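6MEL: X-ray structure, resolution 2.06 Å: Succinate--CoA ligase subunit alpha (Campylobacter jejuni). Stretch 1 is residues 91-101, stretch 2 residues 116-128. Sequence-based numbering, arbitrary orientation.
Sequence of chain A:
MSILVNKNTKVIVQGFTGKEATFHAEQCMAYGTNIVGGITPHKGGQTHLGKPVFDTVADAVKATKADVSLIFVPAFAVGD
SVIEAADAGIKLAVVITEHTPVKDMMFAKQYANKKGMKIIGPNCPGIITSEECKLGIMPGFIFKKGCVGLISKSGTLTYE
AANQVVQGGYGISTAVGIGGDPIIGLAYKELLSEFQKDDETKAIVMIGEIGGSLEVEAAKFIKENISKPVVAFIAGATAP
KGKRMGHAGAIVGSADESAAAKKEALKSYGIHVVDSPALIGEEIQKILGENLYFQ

Stretch 1 91-101: KLAVVITEHTP
Stretch 2, residues 116-128: GMKIIGPNCPGII

Two parallel strands, 92-95 and 118-120, lie 4.7 Å apart at closest approach with a 21° angle between their directions; the contact buries 854 Å². Stretch 2 leaves a helix at Gly116, whose positive phi (80/22) closes a Schellman motif and suits glycine. Extended Met117 (t, t, p) lays its CE 3.8 Å from Ala93 CB, a small side chain that leaves room for it.

Lys118, Ile119 and Ile120 pair in register with Leu92, Ala93 and Val94. The ladder alternates: Lys118 N to Lys91 O (2.9 Å), Ala93 N to Lys118 O (2.9 Å), Ile120 N to Ala93 O (2.9 Å) and Val95 N to Ile120 O (2.7 Å), all near linear. Lys118 (chi1 m) shares a face with Leu92, Val94 and Ile120, but its end leads away, as befits an exposed amine. Ile119 (m, t) takes the other face with Ala93. Ile120 (m, t) sets CD1 3.8 Å from CD1 of Leu92 (t, p) and 4.2 Å from CG2 of Val94 (t), a buried aliphatic cluster.

Gly121 (113/-160) is obligatory: an ideal CB would lie 2.2 Å from Val95 O. Pro122, after a cis peptide, turns the chain; its CB packs 3.7 Å from Val95 CG1 (chi1 t), while its CA approaches Val95 O at 3.3 Å. Asn123 adopts left-handed 60/57 with chi1 t. Its N donates to Thr97 O (2.9 Å), and its ND2 makes a weak hydrogen bond to Glu98 OE2 (3.1 Å), reached by an extended t, t glutamate. Cys124 (p) returns to extended backbone, donating N to Ile96 O (3.2 Å).

Beyond Pro125, Gly126 (104/-150) keeps its CA 3.7 Å from Val94 CG1; an ideal CB would sit tightly, 3.4 Å from CD1 of Ile96 (m, m). Ile127 (t, t) points toward stretch 1, placing CG2 4.0 Å from Val94 CG2.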

# COMPACT_ATOMS: atom_id res chain seq x y z
N LYS A 91 -2.17 23.22 12.93
CA LYS A 91 -2.40 23.63 11.54
C LYS A 91 -1.69 22.71 10.53
O LYS A 91 -2.12 22.61 9.41
CB LYS A 91 -1.97 25.07 11.33
CG LYS A 91 -2.83 26.08 12.11
CD LYS A 91 -4.33 25.88 11.94
CE LYS A 91 -5.17 26.58 12.99
NZ LYS A 91 -6.48 25.89 13.18
N LEU A 92 -0.67 21.99 10.97
CA LEU A 92 0.11 21.08 10.13
C LEU A 92 0.58 19.92 11.02
O LEU A 92 1.22 20.13 12.03
CB LEU A 92 1.31 21.82 9.52
CG LEU A 92 2.20 20.92 8.63
CD1 LEU A 92 1.45 20.47 7.38
CD2 LEU A 92 3.49 21.61 8.21
N ALA A 93 0.19 18.70 10.66
CA ALA A 93 0.61 17.49 11.33
C ALA A 93 1.39 16.63 10.35
O ALA A 93 0.87 16.26 9.29
CB ALA A 93 -0.59 16.73 11.86
N VAL A 94 2.62 16.31 10.73
CA VAL A 94 3.50 15.50 9.96
C VAL A 94 3.48 14.09 10.56
O VAL A 94 3.89 13.88 11.71
CB VAL A 94 4.92 16.11 9.96
CG1 VAL A 94 5.86 15.27 9.13
CG2 VAL A 94 4.92 17.54 9.47
N VAL A 95 3.02 13.11 9.79
CA VAL A 95 2.76 11.78 10.37
C VAL A 95 3.71 10.76 9.72
O VAL A 95 3.55 10.43 8.56
CB VAL A 95 1.29 11.35 10.17
CG1 VAL A 95 1.01 10.01 10.83
CG2 VAL A 95 0.30 12.40 10.64
N ILE A 96 4.63 10.23 10.51
CA ILE A 96 5.68 9.35 10.01
C ILE A 96 5.20 7.92 9.85
O ILE A 96 5.56 7.27 8.85
CB ILE A 96 6.90 9.40 10.95
CG1 ILE A 96 7.43 10.83 11.11
CG2 ILE A 96 7.98 8.44 10.48
CD1 ILE A 96 7.70 11.57 9.82
N THR A 97 4.43 7.43 10.82
CA THR A 97 4.18 6.01 11.06
C THR A 97 3.52 5.34 9.85
O THR A 97 2.66 5.92 9.17
CB THR A 97 3.25 5.87 12.27
OG1 THR A 97 3.86 6.65 13.31
CG2 THR A 97 3.00 4.45 12.72
N GLU A 98 3.98 4.12 9.58
CA GLU A 98 3.45 3.23 8.55
C GLU A 98 2.42 2.26 9.19
O GLU A 98 2.42 2.07 10.39
CB GLU A 98 4.60 2.43 7.91
CG GLU A 98 4.16 1.59 6.69
CD GLU A 98 5.28 1.10 5.76
OE1 GLU A 98 6.40 0.94 6.30
OE2 GLU A 98 5.03 0.90 4.48
N HIS A 99 1.58 1.66 8.35
CA HIS A 99 0.62 0.59 8.67
C HIS A 99 -0.61 1.13 9.40
O HIS A 99 -1.30 0.37 10.10
CB HIS A 99 1.29 -0.61 9.39
CG HIS A 99 2.45 -1.19 8.66
ND1 HIS A 99 2.35 -1.59 7.32
CD2 HIS A 99 3.74 -1.36 9.02
CE1 HIS A 99 3.52 -2.05 6.91
NE2 HIS A 99 4.40 -1.87 7.93
N THR A 100 -0.93 2.42 9.22
CA THR A 100 -2.19 2.96 9.78
C THR A 100 -3.37 2.34 9.03
O THR A 100 -3.39 2.34 7.80
CB THR A 100 -2.23 4.49 9.69
OG1 THR A 100 -1.10 5.04 10.35
CG2 THR A 100 -3.50 5.07 10.28
N PRO A 101 -4.39 1.77 9.70
CA PRO A 101 -5.58 1.31 8.99
C PRO A 101 -6.16 2.41 8.09
O PRO A 101 -6.25 3.58 8.50
CB PRO A 101 -6.52 0.87 10.13
CG PRO A 101 -5.59 0.51 11.27
CD PRO A 101 -4.47 1.53 11.15
N GLY A 116 -9.45 22.64 9.45
CA GLY A 116 -8.40 23.44 8.75
C GLY A 116 -6.98 22.96 9.05
O GLY A 116 -6.07 23.71 8.93
N MET A 117 -6.78 21.70 9.48
CA MET A 117 -5.43 21.17 9.70
C MET A 117 -4.97 20.45 8.44
O MET A 117 -5.65 19.60 7.93
CB MET A 117 -5.38 20.16 10.86
CG MET A 117 -3.98 19.73 11.22
SD MET A 117 -3.94 18.69 12.70
CE MET A 117 -4.40 17.15 11.89
N LYS A 118 -3.77 20.77 7.96
CA LYS A 118 -3.17 20.02 6.88
C LYS A 118 -2.36 18.88 7.44
O LYS A 118 -1.81 18.97 8.55
CB LYS A 118 -2.27 20.96 6.08
CG LYS A 118 -2.95 22.20 5.52
CD LYS A 118 -1.83 23.23 5.25
CE LYS A 118 -2.02 24.10 4.03
NZ LYS A 118 -2.70 25.36 4.40
N ILE A 119 -2.23 17.82 6.65
CA ILE A 119 -1.46 16.64 7.02
C ILE A 119 -0.37 16.41 5.98
O ILE A 119 -0.58 16.60 4.77
CB ILE A 119 -2.40 15.42 7.10
CG1 ILE A 119 -3.44 15.53 8.22
CG2 ILE A 119 -1.61 14.12 7.21
CD1 ILE A 119 -4.66 14.68 7.97
N ILE A 120 0.79 15.96 6.45
CA ILE A 120 1.84 15.38 5.63
C ILE A 120 2.03 13.95 6.09
O ILE A 120 2.36 13.71 7.23
CB ILE A 120 3.14 16.19 5.72
CG1 ILE A 120 2.96 17.59 5.13
CG2 ILE A 120 4.31 15.46 5.10
CD1 ILE A 120 4.11 18.54 5.42
N GLY A 121 1.76 13.02 5.19
CA GLY A 121 1.81 11.60 5.48
C GLY A 121 0.41 11.00 5.43
O GLY A 121 -0.48 11.56 4.76
N PRO A 122 0.15 9.84 6.04
CA PRO A 122 1.09 9.12 6.86
C PRO A 122 2.06 8.28 6.03
O PRO A 122 2.05 8.39 4.81
CB PRO A 122 0.16 8.24 7.71
CG PRO A 122 -0.97 7.90 6.78
CD PRO A 122 -1.17 9.17 5.97
N ASN A 123 2.88 7.47 6.70
CA ASN A 123 3.82 6.54 6.04
C ASN A 123 4.79 7.36 5.17
O ASN A 123 4.90 7.16 3.93
CB ASN A 123 3.11 5.48 5.18
CG ASN A 123 4.06 4.42 4.68
OD1 ASN A 123 5.20 4.37 5.14
ND2 ASN A 123 3.63 3.60 3.74
N CYS A 124 5.48 8.30 5.81
CA CYS A 124 6.35 9.21 5.11
C CYS A 124 7.54 9.55 6.00
O CYS A 124 7.51 9.36 7.23
CB CYS A 124 5.62 10.48 4.68
SG CYS A 124 5.37 11.71 5.99
N PRO A 125 8.62 10.09 5.40
CA PRO A 125 9.78 10.47 6.21
C PRO A 125 9.69 11.89 6.77
O PRO A 125 10.55 12.25 7.57
CB PRO A 125 10.92 10.31 5.20
CG PRO A 125 10.26 10.73 3.90
CD PRO A 125 8.90 10.08 3.96
N GLY A 126 8.67 12.66 6.37
CA GLY A 126 8.45 14.00 6.89
C GLY A 126 8.85 15.11 5.94
O GLY A 126 8.76 14.98 4.73
N ILE A 127 9.25 16.25 6.51
CA ILE A 127 9.54 17.45 5.72
C ILE A 127 10.86 18.03 6.20
O ILE A 127 11.19 17.94 7.39
CB ILE A 127 8.38 18.47 5.78
CG1 ILE A 127 8.68 19.75 4.99
CG2 ILE A 127 8.02 18.82 7.22
CD1 ILE A 127 7.47 20.65 4.82
N ILE A 128 11.65 18.58 5.27
CA ILE A 128 12.93 19.17 5.63
C ILE A 128 13.11 20.43 4.81
O ILE A 128 12.90 20.43 3.59
CB ILE A 128 14.12 18.19 5.45
CG1 ILE A 128 15.45 18.87 5.80
CG2 ILE A 128 14.20 17.60 4.04
CD1 ILE A 128 16.58 17.93 6.10